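Local coordinates for WbbM protein (Klebsiella pneumoniae, PDB 6U4B) that acts as a bifunctional glycosyltransferase, an O-antigen polymerase that assembles as a trimer and holds a magnesium ion, at residues 300-304 and 415-419; 399-405 and 476-482; 483-489 and 513-517. All coordinates share one frame; numbering follows the deposited sequence.

Contact 1 (300-304 and 415-419); sequences SAVPV and LGELL
Ala301 brings the chain into strand 302-309, a parallel strand of the Rossmann-like, GT-A-type sheet expected of a family 8 glycosyltransferase, and its carbonyl O lies 3.8 Å from CD1 of Leu419. That leucine belongs to residues 415-419, a loop with helical backbone angles that follows the magnesium-binding Asp406 and Asp408. Val302 carries most of the packing. Its CB points at the loop, and with CG1 anti to the backbone N (chi1 179°) both methyls of the isopropyl group face the loop: CG2 presses on the bare CA of Gly416 at 3.6 Å, and both meet Leu419 CD1. The same Leu419 methyl approaches Val302 CA to 3.6 Å, reaching past the side chain to the main chain. Pro303 turns its CB away from the loop, yet its ring still takes part, since CD, the carbon next to the proline nitrogen, sits 3.8 Å from Leu419 CD1. One leucine methyl thus touches three successive residues, Ala301 to Pro303, where the chain enters the strand. Val304 repeats the theme with a different leucine. Leu415, with CD1 anti to its CA (chi2 -180°), sends that methyl across the valine at about a right angle, and Ile323 of helix 313-325 packs on both side chains. The side-chain contacts are all apolar; at the Val304 end, Leu415 CD1 sits against both methyls of Val304, 3.9 Å from CG2 and 4.0 Å from CG1.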
ATOM      1  N   SER A 300      -9.607   3.484  30.152  1.00 78.77           N
ATOM      2  CA  SER A 300      -9.633   4.853  29.658  1.00 79.58           C
ATOM      3  C   SER A 300      -9.394   4.818  28.157  1.00 72.18           C
ATOM      4  O   SER A 300      -8.407   4.233  27.700  1.00 72.12           O
ATOM      5  CB  SER A 300      -8.574   5.719  30.346  1.00 87.26           C
ATOM      6  OG  SER A 300      -7.269   5.301  29.991  1.00 93.37           O
ATOM      7  N   ALA A 301     -10.295   5.436  27.397  1.00 65.08           N
ATOM      8  CA  ALA A 301     -10.192   5.426  25.945  1.00 59.94           C
ATOM      9  C   ALA A 301     -10.961   6.612  25.383  1.00 58.48           C
ATOM     10  O   ALA A 301     -11.638   7.344  26.108  1.00 60.55           O
ATOM     11  CB  ALA A 301     -10.719   4.115  25.357  1.00 54.74           C
ATOM     12  N   VAL A 302     -10.838   6.789  24.071  1.00 52.47           N
ATOM     13  CA  VAL A 302     -11.591   7.792  23.325  1.00 48.98           C
ATOM     14  C   VAL A 302     -12.804   7.109  22.705  1.00 46.26           C
ATOM     15  O   VAL A 302     -12.668   6.408  21.691  1.00 45.92           O
ATOM     16  CB  VAL A 302     -10.721   8.461  22.249  1.00 48.50           C
ATOM     17  CG1 VAL A 302     -11.531   9.495  21.475  1.00 47.64           C
ATOM     18  CG2 VAL A 302      -9.489   9.091  22.877  1.00 48.20           C
ATOM     19  N   PRO A 303     -13.999   7.269  23.278  1.00 44.98           N
ATOM     20  CA  PRO A 303     -15.193   6.618  22.718  1.00 43.40           C
ATOM     21  C   PRO A 303     -15.674   7.369  21.484  1.00 45.01           C
ATOM     22  O   PRO A 303     -15.990   8.560  21.549  1.00 43.55           O
ATOM     23  CB  PRO A 303     -16.214   6.699  23.862  1.00 42.20           C
ATOM     24  CG  PRO A 303     -15.421   7.106  25.083  1.00 44.29           C
ATOM     25  CD  PRO A 303     -14.291   7.929  24.557  1.00 47.36           C
ATOM     26  N   VAL A 304     -15.735   6.665  20.358  1.00 39.50           N
ATOM     27  CA  VAL A 304     -16.137   7.240  19.080  1.00 40.88           C
ATOM     28  C   VAL A 304     -17.357   6.481  18.583  1.00 44.33           C
ATOM     29  O   VAL A 304     -17.330   5.249  18.485  1.00 47.46           O
ATOM     30  CB  VAL A 304     -14.996   7.183  18.049  1.00 38.74           C
ATOM     31  CG1 VAL A 304     -15.457   7.757  16.719  1.00 38.23           C
ATOM     32  CG2 VAL A 304     -13.775   7.925  18.573  1.00 43.80           C
ATOM     33  N   LEU A 415      -8.690  12.324  17.237  1.00 44.03           N
ATOM     34  CA  LEU A 415      -9.993  12.647  17.807  1.00 45.11           C
ATOM     35  C   LEU A 415      -9.933  12.791  19.321  1.00 44.98           C
ATOM     36  O   LEU A 415     -10.850  13.360  19.918  1.00 45.10           O
ATOM     37  CB  LEU A 415     -11.018  11.574  17.432  1.00 47.69           C
ATOM     38  CG  LEU A 415     -11.821  11.770  16.145  1.00 48.61           C
ATOM     39  CD1 LEU A 415     -12.791  10.613  15.948  1.00 44.33           C
ATOM     40  CD2 LEU A 415     -12.570  13.090  16.182  1.00 46.78           C
ATOM     41  N   GLY A 416      -8.866  12.299  19.954  1.00 49.30           N
ATOM     42  CA  GLY A 416      -8.742  12.343  21.400  1.00 49.85           C
ATOM     43  C   GLY A 416      -8.664  13.735  21.988  1.00 54.00           C
ATOM     44  O   GLY A 416      -9.021  13.919  23.159  1.00 56.99           O
ATOM     45  N   GLU A 417      -8.195  14.718  21.216  1.00 51.45           N
ATOM     46  CA  GLU A 417      -8.096  16.064  21.766  1.00 54.96           C
ATOM     47  C   GLU A 417      -9.457  16.738  21.900  1.00 50.68           C
ATOM     48  O   GLU A 417      -9.577  17.723  22.637  1.00 54.62           O
ATOM     49  CB  GLU A 417      -7.151  16.932  20.929  1.00 59.88           C
ATOM     50  CG  GLU A 417      -7.396  16.918  19.431  1.00 62.53           C
ATOM     51  CD  GLU A 417      -6.242  17.532  18.651  1.00 65.93           C
ATOM     52  OE1 GLU A 417      -6.353  18.706  18.234  1.00 68.25           O
ATOM     53  OE2 GLU A 417      -5.213  16.846  18.467  1.00 66.00           O
ATOM     54  N   LEU A 418     -10.486  16.226  21.219  1.00 46.94           N
ATOM     55  CA  LEU A 418     -11.842  16.696  21.485  1.00 45.89           C
ATOM     56  C   LEU A 418     -12.278  16.348  22.902  1.00 48.71           C
ATOM     57  O   LEU A 418     -13.072  17.079  23.505  1.00 50.54           O
ATOM     58  CB  LEU A 418     -12.822  16.109  20.467  1.00 40.44           C
ATOM     59  CG  LEU A 418     -12.768  16.676  19.048  1.00 39.47           C
ATOM     60  CD1 LEU A 418     -13.867  16.069  18.197  1.00 38.09           C
ATOM     61  CD2 LEU A 418     -12.877  18.194  19.071  1.00 42.51           C
ATOM     62  N   LEU A 419     -11.762  15.247  23.453  1.00 49.47           N
ATOM     63  CA  LEU A 419     -12.071  14.876  24.827  1.00 53.16           C
ATOM     64  C   LEU A 419     -11.389  15.782  25.842  1.00 54.08           C
ATOM     65  O   LEU A 419     -11.824  15.830  26.998  1.00 51.08           O
ATOM     66  CB  LEU A 419     -11.669  13.423  25.090  1.00 56.65           C
ATOM     67  CG  LEU A 419     -12.520  12.321  24.457  1.00 55.14           C
ATOM     68  CD1 LEU A 419     -12.118  10.964  25.009  1.00 58.51           C
ATOM     69  CD2 LEU A 419     -13.996  12.585  24.697  1.00 55.19           C
TER

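Contact 2 (399-405 and 476-482); sequences YDKVVFI and IIVFNVK
The carbonyl oxygen of Phe479 is gripped from several directions: Val402 N donates to it in the carbonyl plane at 3.1 Å, Lys401 CA brings a C-H to within 3.3 Å, and Val481 N adds a weak bond that closes an inverse gamma turn centred on Asn480. This is the antiparallel pairing of strands 402-405 and 477-479 in the GT-A-type sheet, where the first strand runs directly into the metal-binding Asp406. Val402 and Phe479 form a hydrogen-bonded pair; the return bond, from Phe479 N to Val402 O, is short at 2.6 Å, the donor lying almost in line with the C=O bond. Phe404 and Ile477 make the next hydrogen-bonded pair, with Phe404 N 2.7 Å from Ile477 O. On the face carrying Val402, Phe404 and Phe479, the Phe479 ring presents its edge, CE1, to Phe404 CB at 3.8 Å, and Ile392 of helix 392-395 packs against all three. The other face is aliphatic, built by the non-hydrogen-bonded pairs Val403 with Val478 and Ile405 with Ile476. Beyond the strands the chain enters helix 481-487. There Lys482 N donates to Asp400 O with an N-H...O angle of 161°, and the two side chains run alongside each other, pointing the same way, at an exposed margin. The lysine chain bends at chi2 and chi3, which carries its CE to 3.2 Å from Asp400 OD2 and its ammonium NZ to a salt bridge of 3.3 Å with that oxygen.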
ATOM      1  N   TYR A 399     -20.783   5.823  29.918  1.00 46.37           N
ATOM      2  CA  TYR A 399     -19.615   6.602  29.542  1.00 48.92           C
ATOM      3  C   TYR A 399     -19.720   8.008  30.121  1.00 50.69           C
ATOM      4  O   TYR A 399     -20.816   8.551  30.278  1.00 49.17           O
ATOM      5  CB  TYR A 399     -19.485   6.682  28.018  1.00 48.58           C
ATOM      6  CG  TYR A 399     -19.057   5.398  27.348  1.00 48.33           C
ATOM      7  CD1 TYR A 399     -17.772   5.257  26.843  1.00 47.83           C
ATOM      8  CD2 TYR A 399     -19.935   4.329  27.210  1.00 46.39           C
ATOM      9  CE1 TYR A 399     -17.368   4.089  26.222  1.00 45.33           C
ATOM     10  CE2 TYR A 399     -19.540   3.154  26.592  1.00 47.58           C
ATOM     11  CZ  TYR A 399     -18.253   3.041  26.099  1.00 49.25           C
ATOM     12  OH  TYR A 399     -17.848   1.879  25.479  1.00 48.17           O
ATOM     13  N   ASP A 400     -18.567   8.595  30.444  1.00 54.31           N
ATOM     14  CA  ASP A 400     -18.555   9.990  30.877  1.00 58.47           C
ATOM     15  C   ASP A 400     -18.733  10.929  29.691  1.00 50.53           C
ATOM     16  O   ASP A 400     -19.630  11.780  29.690  1.00 52.13           O
ATOM     17  CB  ASP A 400     -17.261  10.314  31.627  1.00 69.99           C
ATOM     18  CG  ASP A 400     -17.264   9.789  33.047  1.00 82.25           C
ATOM     19  OD1 ASP A 400     -16.166   9.560  33.602  1.00 86.50           O
ATOM     20  OD2 ASP A 400     -18.364   9.591  33.605  1.00 85.46           O
ATOM     21  N   LYS A 401     -17.888  10.789  28.671  1.00 46.40           N
ATOM     22  CA  LYS A 401     -18.001  11.583  27.457  1.00 45.22           C
ATOM     23  C   LYS A 401     -17.808  10.690  26.238  1.00 45.86           C
ATOM     24  O   LYS A 401     -17.079   9.697  26.279  1.00 47.53           O
ATOM     25  CB  LYS A 401     -16.991  12.741  27.430  1.00 47.23           C
ATOM     26  CG  LYS A 401     -17.287  13.828  28.448  1.00 54.97           C
ATOM     27  CD  LYS A 401     -16.495  15.097  28.177  1.00 56.14           C
ATOM     28  CE  LYS A 401     -15.004  14.875  28.342  1.00 59.74           C
ATOM     29  NZ  LYS A 401     -14.250  16.156  28.239  1.00 60.66           N
ATOM     30  N   VAL A 402     -18.466  11.072  25.147  1.00 44.05           N
ATOM     31  CA  VAL A 402     -18.508  10.298  23.911  1.00 45.84           C
ATOM     32  C   VAL A 402     -18.477  11.266  22.732  1.00 40.37           C
ATOM     33  O   VAL A 402     -19.139  12.309  22.754  1.00 38.83           O
ATOM     34  CB  VAL A 402     -19.770   9.409  23.864  1.00 46.48           C
ATOM     35  CG1 VAL A 402     -20.254   9.221  22.441  1.00 45.47           C
ATOM     36  CG2 VAL A 402     -19.508   8.068  24.533  1.00 41.59           C
ATOM     37  N   VAL A 403     -17.708  10.919  21.701  1.00 34.21           N
ATOM     38  CA  VAL A 403     -17.592  11.730  20.493  1.00 35.82           C
ATOM     39  C   VAL A 403     -18.374  11.054  19.376  1.00 34.78           C
ATOM     40  O   VAL A 403     -18.027   9.944  18.953  1.00 37.72           O
ATOM     41  CB  VAL A 403     -16.126  11.935  20.082  1.00 41.39           C
ATOM     42  CG1 VAL A 403     -16.043  12.783  18.825  1.00 37.26           C
ATOM     43  CG2 VAL A 403     -15.342  12.572  21.218  1.00 46.75           C
ATOM     44  N   PHE A 404     -19.430  11.712  18.903  1.00 35.56           N
ATOM     45  CA  PHE A 404     -20.115  11.262  17.698  1.00 37.62           C
ATOM     46  C   PHE A 404     -19.543  11.970  16.479  1.00 37.29           C
ATOM     47  O   PHE A 404     -19.188  13.150  16.537  1.00 37.31           O
ATOM     48  CB  PHE A 404     -21.624  11.518  17.766  1.00 34.36           C
ATOM     49  CG  PHE A 404     -22.328  11.275  16.453  1.00 39.45           C
ATOM     50  CD1 PHE A 404     -22.818  10.019  16.143  1.00 42.02           C
ATOM     51  CD2 PHE A 404     -22.463  12.294  15.513  1.00 44.04           C
ATOM     52  CE1 PHE A 404     -23.442   9.782  14.936  1.00 43.70           C
ATOM     53  CE2 PHE A 404     -23.076  12.059  14.300  1.00 39.83           C
ATOM     54  CZ  PHE A 404     -23.572  10.804  14.014  1.00 41.82           C
ATOM     55  N   ILE A 405     -19.487  11.248  15.362  1.00 38.64           N
ATOM     56  CA  ILE A 405     -19.029  11.834  14.107  1.00 32.45           C
ATOM     57  C   ILE A 405     -19.817  11.213  12.961  1.00 30.35           C
ATOM     58  O   ILE A 405     -20.064  10.004  12.943  1.00 34.86           O
ATOM     59  CB  ILE A 405     -17.502  11.656  13.932  1.00 37.89           C
ATOM     60  CG1 ILE A 405     -17.013  12.328  12.644  1.00 39.23           C
ATOM     61  CG2 ILE A 405     -17.106  10.180  13.976  1.00 39.26           C
ATOM     62  CD1 ILE A 405     -15.503  12.365  12.520  1.00 41.43           C
ATOM     63  N   ILE A 476     -20.376  16.453  14.030  1.00 35.90           N
ATOM     64  CA  ILE A 476     -19.420  16.011  15.038  1.00 39.35           C
ATOM     65  C   ILE A 476     -19.829  16.625  16.373  1.00 38.92           C
ATOM     66  O   ILE A 476     -19.996  17.844  16.489  1.00 39.46           O
ATOM     67  CB  ILE A 476     -17.969  16.359  14.636  1.00 39.97           C
ATOM     68  CG1 ILE A 476     -16.960  15.667  15.555  1.00 37.37           C
ATOM     69  CG2 ILE A 476     -17.723  17.867  14.586  1.00 28.89           C
ATOM     70  CD1 ILE A 476     -15.534  15.694  15.007  1.00 36.60           C
ATOM     71  N   ILE A 477     -20.053  15.778  17.376  1.00 37.00           N
ATOM     72  CA  ILE A 477     -20.592  16.214  18.659  1.00 37.01           C
ATOM     73  C   ILE A 477     -19.870  15.476  19.775  1.00 38.20           C
ATOM     74  O   ILE A 477     -19.794  14.244  19.761  1.00 40.18           O
ATOM     75  CB  ILE A 477     -22.110  15.957  18.770  1.00 38.45           C
ATOM     76  CG1 ILE A 477     -22.870  16.562  17.589  1.00 42.74           C
ATOM     77  CG2 ILE A 477     -22.641  16.517  20.076  1.00 37.17           C
ATOM     78  CD1 ILE A 477     -24.336  16.184  17.552  1.00 41.52           C
ATOM     79  N   VAL A 478     -19.363  16.221  20.751  1.00 40.45           N
ATOM     80  CA  VAL A 478     -18.868  15.634  21.989  1.00 40.70           C
ATOM     81  C   VAL A 478     -20.025  15.626  22.980  1.00 41.61           C
ATOM     82  O   VAL A 478     -20.452  16.679  23.461  1.00 40.78           O
ATOM     83  CB  VAL A 478     -17.666  16.401  22.549  1.00 41.46           C
ATOM     84  CG1 VAL A 478     -17.148  15.707  23.802  1.00 37.00           C
ATOM     85  CG2 VAL A 478     -16.570  16.509  21.498  1.00 41.10           C
ATOM     86  N   PHE A 479     -20.539  14.439  23.278  1.00 38.76           N
ATOM     87  CA  PHE A 479     -21.630  14.304  24.229  1.00 43.56           C
ATOM     88  C   PHE A 479     -21.086  14.305  25.651  1.00 43.97           C
ATOM     89  O   PHE A 479     -20.197  13.515  25.985  1.00 43.89           O
ATOM     90  CB  PHE A 479     -22.415  13.017  23.969  1.00 41.04           C
ATOM     91  CG  PHE A 479     -23.356  13.102  22.801  1.00 36.90           C
ATOM     92  CD1 PHE A 479     -22.880  13.041  21.502  1.00 37.43           C
ATOM     93  CD2 PHE A 479     -24.718  13.229  23.004  1.00 35.60           C
ATOM     94  CE1 PHE A 479     -23.748  13.115  20.429  1.00 38.11           C
ATOM     95  CE2 PHE A 479     -25.589  13.302  21.936  1.00 35.91           C
ATOM     96  CZ  PHE A 479     -25.105  13.245  20.647  1.00 32.82           C
ATOM     97  N   ASN A 480     -21.613  15.202  26.486  1.00 38.83           N
ATOM     98  CA  ASN A 480     -21.358  15.158  27.924  1.00 42.74           C
ATOM     99  C   ASN A 480     -22.395  14.220  28.534  1.00 48.15           C
ATOM    100  O   ASN A 480     -23.393  14.638  29.128  1.00 51.69           O
ATOM    101  CB  ASN A 480     -21.418  16.555  28.532  1.00 37.78           C
ATOM    102  CG  ASN A 480     -20.980  16.580  29.986  1.00 44.86           C
ATOM    103  OD1 ASN A 480     -20.852  15.537  30.630  1.00 48.57           O
ATOM    104  ND2 ASN A 480     -20.753  17.777  30.513  1.00 48.40           N
ATOM    105  N   VAL A 481     -22.145  12.918  28.369  1.00 41.48           N
ATOM    106  CA  VAL A 481     -23.125  11.911  28.765  1.00 43.33           C
ATOM    107  C   VAL A 481     -23.393  11.978  30.262  1.00 44.63           C
ATOM    108  O   VAL A 481     -24.547  11.889  30.702  1.00 41.21           O
ATOM    109  CB  VAL A 481     -22.656  10.509  28.335  1.00 45.34           C
ATOM    110  CG1 VAL A 481     -23.651   9.453  28.790  1.00 46.12           C
ATOM    111  CG2 VAL A 481     -22.471  10.451  26.826  1.00 37.22           C
ATOM    112  N   LYS A 482     -22.338  12.142  31.067  1.00 47.37           N
ATOM    113  CA  LYS A 482     -22.513  12.185  32.517  1.00 54.59           C
ATOM    114  C   LYS A 482     -23.480  13.289  32.929  1.00 55.75           C
ATOM    115  O   LYS A 482     -24.320  13.088  33.815  1.00 55.01           O
ATOM    116  CB  LYS A 482     -21.163  12.370  33.212  1.00 59.80           C
ATOM    117  CG  LYS A 482     -21.288  12.687  34.696  1.00 64.91           C
ATOM    118  CD  LYS A 482     -20.340  11.856  35.545  1.00 70.71           C
ATOM    119  CE  LYS A 482     -18.894  12.266  35.339  1.00 73.37           C
ATOM    120  NZ  LYS A 482     -17.986  11.533  36.266  1.00 77.47           N
TER

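Contact 3 (483-489 and 513-517); sequences QMVEENT and VFYSR
A Schellman motif ends helix 481-487, with Asn488 at positive phi and Thr489 N bonded to Met484 O, and the residues of that helix end meet the type II turn 514-517 just before strand 518-521. The polar half of the contact is an end-on pairing of Glu487 with Arg517, whose side chains arrive from opposite directions. Arg517 NH2 donates to Glu487 OE2 at 2.6 Å and 169°, almost in the guanidinium plane, and NH1 donates to OE1 at 3.1 Å; each oxygen offers its syn lone pair. The carboxylate and guanidinium planes are 33° apart, so the pair is twisted rather than flat. Gln483, one helical turn earlier, supplies a second grip: its NE2 reaches the anti side of Glu487 OE2 at 3.0 Å, leaving that oxygen held by two donors and the carboxylate's rotation restricted. Arg517 NH2 also serves Asn425 O, which joins this pair to the loop before strand 428-432. The apolar half lies around the Phe514 ring. Met484, extended beyond CG, crosses it at about a right angle and touches CZ with its CE at 3.5 Å, while SD stands obliquely 5.4 Å from the ring centroid, a Met-aromatic contact. Both side chains rest on Val428. Thr489, turned with its methyl anti to the backbone N, brings CG2 to the ring edge, in plane with it, 3.6 Å from Phe514 CE1 and 3.9 Å from Val513 CG1.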
ATOM      1  N   GLN A 483     -23.384  14.457  32.293  1.00 51.53           N
ATOM      2  CA  GLN A 483     -24.320  15.533  32.599  1.00 51.81           C
ATOM      3  C   GLN A 483     -25.718  15.206  32.088  1.00 50.00           C
ATOM      4  O   GLN A 483     -26.713  15.514  32.754  1.00 53.42           O
ATOM      5  CB  GLN A 483     -23.824  16.850  32.005  1.00 49.78           C
ATOM      6  CG  GLN A 483     -24.543  18.078  32.535  1.00 51.70           C
ATOM      7  CD  GLN A 483     -24.289  18.306  34.014  1.00 56.64           C
ATOM      8  OE1 GLN A 483     -23.235  17.947  34.539  1.00 56.28           O
ATOM      9  NE2 GLN A 483     -25.261  18.903  34.694  1.00 62.02           N
ATOM     10  N   MET A 484     -25.813  14.581  30.911  1.00 44.61           N
ATOM     11  CA  MET A 484     -27.118  14.200  30.382  1.00 47.94           C
ATOM     12  C   MET A 484     -27.802  13.164  31.262  1.00 50.35           C
ATOM     13  O   MET A 484     -29.034  13.155  31.366  1.00 49.61           O
ATOM     14  CB  MET A 484     -26.977  13.669  28.955  1.00 45.98           C
ATOM     15  CG  MET A 484     -26.572  14.717  27.944  1.00 46.71           C
ATOM     16  SD  MET A 484     -26.570  14.083  26.258  1.00 48.50           S
ATOM     17  CE  MET A 484     -26.082  15.552  25.365  1.00 52.93           C
ATOM     18  N   VAL A 485     -27.027  12.280  31.896  1.00 52.34           N
ATOM     19  CA  VAL A 485     -27.614  11.301  32.804  1.00 52.84           C
ATOM     20  C   VAL A 485     -28.183  11.993  34.036  1.00 57.48           C
ATOM     21  O   VAL A 485     -29.285  11.665  34.495  1.00 57.54           O
ATOM     22  CB  VAL A 485     -26.571  10.232  33.179  1.00 46.90           C
ATOM     23  CG1 VAL A 485     -27.078   9.374  34.330  1.00 49.52           C
ATOM     24  CG2 VAL A 485     -26.246   9.370  31.972  1.00 46.32           C
ATOM     25  N   GLU A 486     -27.452  12.967  34.584  1.00 58.02           N
ATOM     26  CA  GLU A 486     -27.929  13.656  35.778  1.00 63.80           C
ATOM     27  C   GLU A 486     -29.186  14.467  35.488  1.00 63.69           C
ATOM     28  O   GLU A 486     -30.106  14.509  36.312  1.00 68.76           O
ATOM     29  CB  GLU A 486     -26.828  14.553  36.345  1.00 69.78           C
ATOM     30  CG  GLU A 486     -27.317  15.571  37.380  1.00 80.80           C
ATOM     31  CD  GLU A 486     -27.657  14.953  38.733  1.00 93.33           C
ATOM     32  OE1 GLU A 486     -27.260  15.537  39.765  1.00100.09           O
ATOM     33  OE2 GLU A 486     -28.322  13.895  38.778  1.00 96.67           O
ATOM     34  N   GLU A 487     -29.249  15.111  34.325  1.00 61.82           N
ATOM     35  CA  GLU A 487     -30.393  15.937  33.961  1.00 63.03           C
ATOM     36  C   GLU A 487     -31.494  15.158  33.251  1.00 60.60           C
ATOM     37  O   GLU A 487     -32.548  15.734  32.963  1.00 55.58           O
ATOM     38  CB  GLU A 487     -29.940  17.101  33.074  1.00 62.78           C
ATOM     39  CG  GLU A 487     -28.884  17.994  33.707  1.00 63.07           C
ATOM     40  CD  GLU A 487     -28.568  19.213  32.861  1.00 57.36           C
ATOM     41  OE1 GLU A 487     -29.256  19.427  31.839  1.00 52.92           O
ATOM     42  OE2 GLU A 487     -27.632  19.960  33.217  1.00 58.15           O
ATOM     43  N   ASN A 488     -31.278  13.868  32.981  1.00 60.46           N
ATOM     44  CA  ASN A 488     -32.206  13.050  32.194  1.00 55.89           C
ATOM     45  C   ASN A 488     -32.550  13.735  30.872  1.00 54.54           C
ATOM     46  O   ASN A 488     -33.710  13.799  30.459  1.00 52.72           O
ATOM     47  CB  ASN A 488     -33.471  12.718  32.988  1.00 61.07           C
ATOM     48  CG  ASN A 488     -34.125  11.428  32.524  1.00 63.35           C
ATOM     49  OD1 ASN A 488     -33.928  10.991  31.387  1.00 64.10           O
ATOM     50  ND2 ASN A 488     -34.903  10.812  33.402  1.00 69.35           N
ATOM     51  N   THR A 489     -31.518  14.265  30.207  1.00 51.71           N
ATOM     52  CA  THR A 489     -31.698  14.921  28.916  1.00 47.87           C
ATOM     53  C   THR A 489     -32.381  14.007  27.908  1.00 46.18           C
ATOM     54  O   THR A 489     -33.131  14.480  27.045  1.00 46.33           O
ATOM     55  CB  THR A 489     -30.337  15.378  28.375  1.00 45.47           C
ATOM     56  OG1 THR A 489     -29.688  16.207  29.348  1.00 45.13           O
ATOM     57  CG2 THR A 489     -30.501  16.161  27.076  1.00 44.13           C
ATOM     58  N   VAL A 513     -32.943  21.369  22.379  1.00 49.34           N
ATOM     59  CA  VAL A 513     -32.776  20.854  23.733  1.00 46.51           C
ATOM     60  C   VAL A 513     -31.445  21.299  24.332  1.00 45.08           C
ATOM     61  O   VAL A 513     -31.357  21.552  25.539  1.00 50.45           O
ATOM     62  CB  VAL A 513     -32.926  19.320  23.738  1.00 46.02           C
ATOM     63  CG1 VAL A 513     -32.593  18.745  25.106  1.00 46.81           C
ATOM     64  CG2 VAL A 513     -34.339  18.932  23.339  1.00 46.51           C
ATOM     65  N   PHE A 514     -30.402  21.430  23.516  1.00 42.54           N
ATOM     66  CA  PHE A 514     -29.082  21.788  24.024  1.00 40.93           C
ATOM     67  C   PHE A 514     -28.812  23.290  23.984  1.00 47.60           C
ATOM     68  O   PHE A 514     -27.684  23.705  24.264  1.00 53.18           O
ATOM     69  CB  PHE A 514     -27.983  21.055  23.240  1.00 39.81           C
ATOM     70  CG  PHE A 514     -28.150  19.555  23.195  1.00 44.95           C
ATOM     71  CD1 PHE A 514     -28.882  18.886  24.166  1.00 45.95           C
ATOM     72  CD2 PHE A 514     -27.567  18.812  22.178  1.00 40.12           C
ATOM     73  CE1 PHE A 514     -29.034  17.512  24.120  1.00 46.40           C
ATOM     74  CE2 PHE A 514     -27.713  17.436  22.130  1.00 45.69           C
ATOM     75  CZ  PHE A 514     -28.449  16.786  23.102  1.00 48.24           C
ATOM     76  N   TYR A 515     -29.813  24.109  23.657  1.00 49.27           N
ATOM     77  CA  TYR A 515     -29.584  25.541  23.495  1.00 48.30           C
ATOM     78  C   TYR A 515     -29.016  26.154  24.770  1.00 51.71           C
ATOM     79  O   TYR A 515     -29.485  25.869  25.877  1.00 52.50           O
ATOM     80  CB  TYR A 515     -30.879  26.259  23.111  1.00 50.66           C
ATOM     81  CG  TYR A 515     -30.664  27.737  22.863  1.00 50.82           C
ATOM     82  CD1 TYR A 515     -29.888  28.168  21.794  1.00 51.61           C
ATOM     83  CD2 TYR A 515     -31.217  28.696  23.702  1.00 48.36           C
ATOM     84  CE1 TYR A 515     -29.675  29.512  21.561  1.00 54.10           C
ATOM     85  CE2 TYR A 515     -31.009  30.048  23.475  1.00 55.06           C
ATOM     86  CZ  TYR A 515     -30.237  30.445  22.401  1.00 54.71           C
ATOM     87  OH  TYR A 515     -30.019  31.778  22.157  1.00 57.67           O
ATOM     88  N   SER A 516     -28.004  27.006  24.602  1.00 50.68           N
ATOM     89  CA  SER A 516     -27.253  27.662  25.671  1.00 50.34           C
ATOM     90  C   SER A 516     -26.488  26.675  26.546  1.00 47.09           C
ATOM     91  O   SER A 516     -26.000  27.054  27.618  1.00 51.99           O
ATOM     92  CB  SER A 516     -28.154  28.550  26.544  1.00 56.21           C
ATOM     93  OG  SER A 516     -29.020  27.770  27.346  1.00 61.39           O
ATOM     94  N   ARG A 517     -26.366  25.422  26.120  1.00 48.24           N
ATOM     95  CA  ARG A 517     -25.577  24.408  26.809  1.00 50.31           C
ATOM     96  C   ARG A 517     -24.562  23.795  25.853  1.00 49.85           C
ATOM     97  O   ARG A 517     -24.291  22.592  25.888  1.00 44.95           O
ATOM     98  CB  ARG A 517     -26.471  23.321  27.405  1.00 47.11           C
ATOM     99  CG  ARG A 517     -27.680  23.835  28.187  1.00 50.43           C
ATOM    100  CD  ARG A 517     -27.294  24.432  29.537  1.00 51.85           C
ATOM    101  NE  ARG A 517     -26.554  23.488  30.373  1.00 54.55           N
ATOM    102  CZ  ARG A 517     -27.110  22.490  31.056  1.00 57.23           C
ATOM    103  NH1 ARG A 517     -28.420  22.288  31.001  1.00 55.76           N
ATOM    104  NH2 ARG A 517     -26.352  21.688  31.792  1.00 55.69           N
TER

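How the contacts relate
Contacts 1 and 2 are neighbours in one sheet, their centres 9 Å apart: strand 302-309 runs parallel to 402-405, with Pro303 O 2.9 Å from Val403 N, and Lys401 NZ probably bonds to Leu419 O at 2.7 Å, tying the segment 399-405 to the loop of contact 1. Contact 3 continues from contact 2 along helix 481-487; Phe479 CD2 packs on Met484 CE at 3.6 Å, which joins the apolar sides of the two contacts. Contact 2 lies near the metal site formed by Asp406, Asp408 and His560, the Phe404 side chain being about 7 Å from the magnesium ion. Leu415 of contact 1 is about 14 Å from it, and contact 3 lies away from the site.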